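Local coordinates for bifunctional protein PutA (Bdellovibrio bacteriovorus, PDB 5UR2) that probably oxidises L-proline to L-glutamate in two steps, pairing a flavin-dependent proline dehydrogenase with an NAD-dependent glutamate semialdehyde dehydrogenase, at residues A577-E589 with P811-V823. Residues are numbered along the deposited sequence; the frame is centred on the assembly and turned at random.
Sequences ATQVLEVGKPWAE and PAENPKAYMGPVV
The indole of Trp587 meets two consecutive turns of 811-823 in two ways. Its six-membered ring carries CB of Pro815 over one face, a CH-pi contact with CB 3.7 Å from the ring centroid and only 7° off the ring normal. Its NE1 donates to the backbone O of Glu813 at 3.0 Å. That bond is bent, 140° at the hydrogen. The oxygen lies at the ring edge but tilted 25° from the indole plane, and the nitrogen sits well above the carbonyl plane. With CG anti to the carbonyl carbon, the indole leaves the start of helix 587-611 and runs alongside Pro815, both side chains pointing the same way. The two contacts together should limit rotation of the indole. Met482 of helix 476-491 also touches it.

The two turns share Asn814. Both are type I, from Pro811 to Asn814 and from Asn814 to Ala817, and OD1 of Asn814 accepts from Lys816 N at 2.8 Å in an Asx turn.

Ala812 points its methyl into the bend between helices 572-583 and 587-611. There CB lies 3.4 Å from Gly584 O. Val580 comes from the last turns of helix 572-583 and lays CG1 against the backbone, 3.6 Å from Glu813 N. The carboxylate of Glu813 turns elsewhere, to a salt bridge with Lys490. Further along, CG of Pro586, the N-cap residue of helix 587-611, packs 4.0 Å from Tyr818 O. A water donates to both Val583 O and Pro821 O, linking the two backbones.

Within the aldehyde dehydrogenase fold, this is buried packing of a helix-loop-helix bend against the long loop joining helices 790-806 and 825-841, with a tryptophan-proline CH-pi contact at its side.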
loop_
_atom_site.group_PDB
_atom_site.type_symbol
_atom_site.label_atom_id
_atom_site.label_comp_id
_atom_site.label_asym_id
_atom_site.label_seq_id
_atom_site.Cartn_x
_atom_site.Cartn_y
_atom_site.Cartn_z
ATOM N N ALA B 577 36.015 -1.192 -9.865
ATOM C CA ALA B 577 37.433 -1.183 -9.521
ATOM C C ALA B 577 37.664 -0.566 -8.146
ATOM O O ALA B 577 38.470 -1.083 -7.361
ATOM C CB ALA B 577 38.236 -0.447 -10.597
ATOM N N THR B 578 36.926 0.503 -7.815
ATOM C CA THR B 578 37.102 1.137 -6.508
ATOM C C THR B 578 36.778 0.169 -5.374
ATOM O O THR B 578 37.475 0.131 -4.346
ATOM C CB THR B 578 36.223 2.380 -6.390
ATOM O OG1 THR B 578 36.465 3.236 -7.504
ATOM C CG2 THR B 578 36.530 3.144 -5.051
ATOM N N GLN B 579 35.698 -0.585 -5.528
ATOM C CA GLN B 579 35.310 -1.548 -4.507
ATOM C C GLN B 579 36.288 -2.712 -4.440
ATOM O O GLN B 579 36.573 -3.228 -3.351
ATOM C CB GLN B 579 33.897 -2.051 -4.774
ATOM C CG GLN B 579 32.889 -0.949 -4.831
ATOM C CD GLN B 579 31.502 -1.474 -4.583
ATOM O OE1 GLN B 579 31.343 -2.618 -4.152
ATOM N NE2 GLN B 579 30.489 -0.659 -4.865
ATOM N N VAL B 580 36.804 -3.152 -5.585
ATOM C CA VAL B 580 37.805 -4.217 -5.564
ATOM C C VAL B 580 39.018 -3.786 -4.742
ATOM O O VAL B 580 39.495 -4.525 -3.872
ATOM C CB VAL B 580 38.206 -4.607 -6.999
ATOM C CG1 VAL B 580 39.475 -5.467 -6.993
ATOM C CG2 VAL B 580 37.061 -5.348 -7.656
ATOM N N LEU B 581 39.503 -2.566 -4.969
ATOM C CA LEU B 581 40.765 -2.150 -4.356
ATOM C C LEU B 581 40.587 -1.656 -2.918
ATOM O O LEU B 581 41.409 -1.981 -2.057
ATOM C CB LEU B 581 41.435 -1.068 -5.214
ATOM C CG LEU B 581 41.926 -1.481 -6.609
ATOM C CD1 LEU B 581 42.372 -0.279 -7.397
ATOM C CD2 LEU B 581 43.098 -2.447 -6.450
ATOM N N GLU B 582 39.538 -0.871 -2.631
ATOM C CA GLU B 582 39.409 -0.286 -1.297
ATOM C C GLU B 582 38.797 -1.255 -0.292
ATOM O O GLU B 582 39.177 -1.248 0.879
ATOM C CB GLU B 582 38.562 0.993 -1.335
ATOM C CG GLU B 582 38.566 1.728 -0.012
ATOM C CD GLU B 582 37.547 2.858 0.070
ATOM O OE1 GLU B 582 36.572 2.859 -0.701
ATOM O OE2 GLU B 582 37.720 3.767 0.912
ATOM N N VAL B 583 37.855 -2.093 -0.718
ATOM C CA VAL B 583 37.106 -2.937 0.210
ATOM C C VAL B 583 37.434 -4.426 0.066
ATOM O O VAL B 583 37.004 -5.221 0.914
ATOM C CB VAL B 583 35.587 -2.698 0.057
ATOM C CG1 VAL B 583 34.821 -3.242 1.229
ATOM C CG2 VAL B 583 35.311 -1.217 -0.082
ATOM N N GLY B 584 38.206 -4.828 -0.948
ATOM C CA GLY B 584 38.502 -6.240 -1.145
ATOM C C GLY B 584 37.353 -7.036 -1.733
ATOM O O GLY B 584 37.327 -8.266 -1.615
ATOM N N LYS B 585 36.406 -6.379 -2.383
ATOM C CA LYS B 585 35.274 -7.090 -2.963
ATOM C C LYS B 585 35.710 -7.785 -4.253
ATOM O O LYS B 585 36.228 -7.117 -5.156
ATOM C CB LYS B 585 34.137 -6.104 -3.212
ATOM C CG LYS B 585 33.535 -5.592 -1.891
ATOM C CD LYS B 585 32.100 -5.071 -2.010
ATOM C CE LYS B 585 31.070 -6.166 -2.064
ATOM N NZ LYS B 585 29.694 -5.603 -2.004
ATOM N N PRO B 586 35.536 -9.107 -4.376
ATOM C CA PRO B 586 35.831 -9.782 -5.651
ATOM C C PRO B 586 34.994 -9.206 -6.784
ATOM O O PRO B 586 33.926 -8.627 -6.560
ATOM C CB PRO B 586 35.454 -11.244 -5.378
ATOM C CG PRO B 586 35.551 -11.386 -3.874
ATOM C CD PRO B 586 35.135 -10.053 -3.318
ATOM N N TRP B 587 35.496 -9.378 -8.018
ATOM C CA TRP B 587 34.882 -8.786 -9.212
ATOM C C TRP B 587 33.355 -8.891 -9.244
ATOM O O TRP B 587 32.654 -7.887 -9.416
ATOM C CB TRP B 587 35.436 -9.423 -10.497
ATOM C CG TRP B 587 36.861 -9.101 -10.882
ATOM C CD1 TRP B 587 37.874 -8.687 -10.063
ATOM C CD2 TRP B 587 37.420 -9.183 -12.202
ATOM N NE1 TRP B 587 39.024 -8.505 -10.797
ATOM C CE2 TRP B 587 38.770 -8.808 -12.110
ATOM C CE3 TRP B 587 36.901 -9.532 -13.454
ATOM C CZ2 TRP B 587 39.613 -8.771 -13.223
ATOM C CZ3 TRP B 587 37.744 -9.511 -14.552
ATOM C CH2 TRP B 587 39.079 -9.126 -14.432
ATOM N N ALA B 588 32.830 -10.113 -9.141
ATOM C CA ALA B 588 31.390 -10.322 -9.292
ATOM C C ALA B 588 30.616 -9.763 -8.102
ATOM O O ALA B 588 29.480 -9.302 -8.266
ATOM C CB ALA B 588 31.085 -11.812 -9.483
ATOM N N GLU B 589 31.205 -9.808 -6.902
ATOM C CA GLU B 589 30.584 -9.184 -5.732
ATOM C C GLU B 589 30.472 -7.672 -5.896
ATOM O O GLU B 589 29.414 -7.086 -5.652
ATOM C CB GLU B 589 31.387 -9.536 -4.483
ATOM C CG GLU B 589 31.432 -11.020 -4.255
ATOM C CD GLU B 589 30.084 -11.525 -3.811
ATOM O OE1 GLU B 589 29.615 -11.098 -2.729
ATOM O OE2 GLU B 589 29.460 -12.275 -4.589
ATOM N N PRO B 811 44.056 -12.044 -3.606
ATOM C CA PRO B 811 43.742 -10.620 -3.696
ATOM C C PRO B 811 42.532 -10.415 -4.590
ATOM O O PRO B 811 42.344 -11.125 -5.583
ATOM C CB PRO B 811 45.005 -10.014 -4.314
ATOM C CG PRO B 811 46.110 -10.916 -3.861
ATOM C CD PRO B 811 45.493 -12.309 -3.823
ATOM N N ALA B 812 41.688 -9.462 -4.202
ATOM C CA ALA B 812 40.419 -9.280 -4.901
ATOM C C ALA B 812 40.641 -8.885 -6.357
ATOM O O ALA B 812 39.816 -9.193 -7.223
ATOM C CB ALA B 812 39.570 -8.238 -4.159
ATOM N N GLU B 813 41.761 -8.227 -6.647
ATOM C CA GLU B 813 42.057 -7.832 -8.015
ATOM C C GLU B 813 42.170 -9.032 -8.942
ATOM O O GLU B 813 41.870 -8.918 -10.132
ATOM C CB GLU B 813 43.339 -7.008 -8.026
ATOM C CG GLU B 813 43.833 -6.597 -9.379
ATOM C CD GLU B 813 45.093 -5.748 -9.289
ATOM O OE1 GLU B 813 45.618 -5.548 -8.161
ATOM O OE2 GLU B 813 45.556 -5.294 -10.358
ATOM N N ASN B 814 42.577 -10.182 -8.416
ATOM C CA ASN B 814 42.745 -11.399 -9.217
ATOM C C ASN B 814 41.384 -11.996 -9.564
ATOM O O ASN B 814 40.638 -12.367 -8.654
ATOM C CB ASN B 814 43.603 -12.404 -8.439
ATOM C CG ASN B 814 43.940 -13.660 -9.250
ATOM O OD1 ASN B 814 43.189 -14.077 -10.137
ATOM N ND2 ASN B 814 45.083 -14.268 -8.937
ATOM N N PRO B 815 41.031 -12.131 -10.849
ATOM C CA PRO B 815 39.699 -12.651 -11.197
ATOM C C PRO B 815 39.454 -14.083 -10.742
ATOM O O PRO B 815 38.298 -14.517 -10.751
ATOM C CB PRO B 815 39.657 -12.544 -12.730
ATOM C CG PRO B 815 41.110 -12.611 -13.141
ATOM C CD PRO B 815 41.865 -11.885 -12.039
ATOM N N LYS B 816 40.487 -14.826 -10.355
ATOM C CA LYS B 816 40.307 -16.190 -9.874
ATOM C C LYS B 816 39.926 -16.251 -8.395
ATOM O O LYS B 816 39.727 -17.348 -7.864
ATOM C CB LYS B 816 41.586 -17.007 -10.120
ATOM C CG LYS B 816 41.390 -18.517 -10.194
ATOM C CD LYS B 816 40.562 -18.928 -11.408
ATOM C CE LYS B 816 40.270 -20.419 -11.413
ATOM N NZ LYS B 816 39.321 -20.797 -10.328
ATOM N N ALA B 817 39.838 -15.120 -7.704
ATOM C CA ALA B 817 39.509 -15.154 -6.284
ATOM C C ALA B 817 38.076 -15.647 -6.085
ATOM O O ALA B 817 37.139 -15.079 -6.654
ATOM C CB ALA B 817 39.676 -13.765 -5.675
ATOM N N TYR B 818 37.899 -16.715 -5.300
ATOM C CA TYR B 818 36.562 -16.977 -4.778
ATOM C C TYR B 818 36.303 -16.090 -3.567
ATOM O O TYR B 818 35.294 -15.392 -3.512
ATOM C CB TYR B 818 36.375 -18.450 -4.414
ATOM C CG TYR B 818 34.938 -18.816 -4.110
ATOM C CD1 TYR B 818 34.369 -18.560 -2.858
ATOM C CD2 TYR B 818 34.141 -19.407 -5.077
ATOM C CE1 TYR B 818 33.046 -18.898 -2.589
ATOM C CE2 TYR B 818 32.830 -19.746 -4.826
ATOM C CZ TYR B 818 32.276 -19.489 -3.596
ATOM O OH TYR B 818 30.957 -19.846 -3.381
ATOM N N MET B 819 37.207 -16.091 -2.594
ATOM C CA MET B 819 37.180 -15.091 -1.541
ATOM C C MET B 819 38.489 -14.310 -1.526
ATOM O O MET B 819 39.547 -14.818 -1.931
ATOM C CB MET B 819 36.886 -15.711 -0.165
ATOM C CG MET B 819 37.586 -16.995 0.142
ATOM S SD MET B 819 37.019 -17.708 1.717
ATOM C CE MET B 819 37.849 -16.647 2.892
ATOM N N GLY B 820 38.392 -13.048 -1.102
ATOM C CA GLY B 820 39.548 -12.218 -0.852
ATOM C C GLY B 820 39.741 -11.999 0.633
ATOM O O GLY B 820 39.349 -12.833 1.449
ATOM N N PRO B 821 40.300 -10.854 1.015
ATOM C CA PRO B 821 40.592 -10.590 2.430
ATOM C C PRO B 821 39.378 -10.037 3.171
ATOM O O PRO B 821 38.390 -9.633 2.571
ATOM C CB PRO B 821 41.713 -9.544 2.353
ATOM C CG PRO B 821 41.294 -8.711 1.129
ATOM C CD PRO B 821 40.673 -9.722 0.144
ATOM N N VAL B 822 39.471 -10.010 4.509
ATOM C CA VAL B 822 38.467 -9.287 5.295
ATOM C C VAL B 822 38.881 -7.818 5.358
ATOM O O VAL B 822 39.945 -7.445 4.860
ATOM C CB VAL B 822 38.271 -9.874 6.709
ATOM C CG1 VAL B 822 37.625 -11.264 6.643
ATOM C CG2 VAL B 822 39.595 -9.887 7.497
ATOM N N VAL B 823 38.050 -6.975 5.976
ATOM C CA VAL B 823 38.056 -5.550 5.643
ATOM C C VAL B 823 39.299 -4.830 6.180
ATOM O O VAL B 823 39.898 -4.019 5.467
ATOM C CB VAL B 823 36.752 -4.885 6.130
ATOM C CG1 VAL B 823 36.665 -4.887 7.648
ATOM C CG2 VAL B 823 36.689 -3.473 5.627
HETATM O O HOH W 1 37.136 -7.333 2.825
#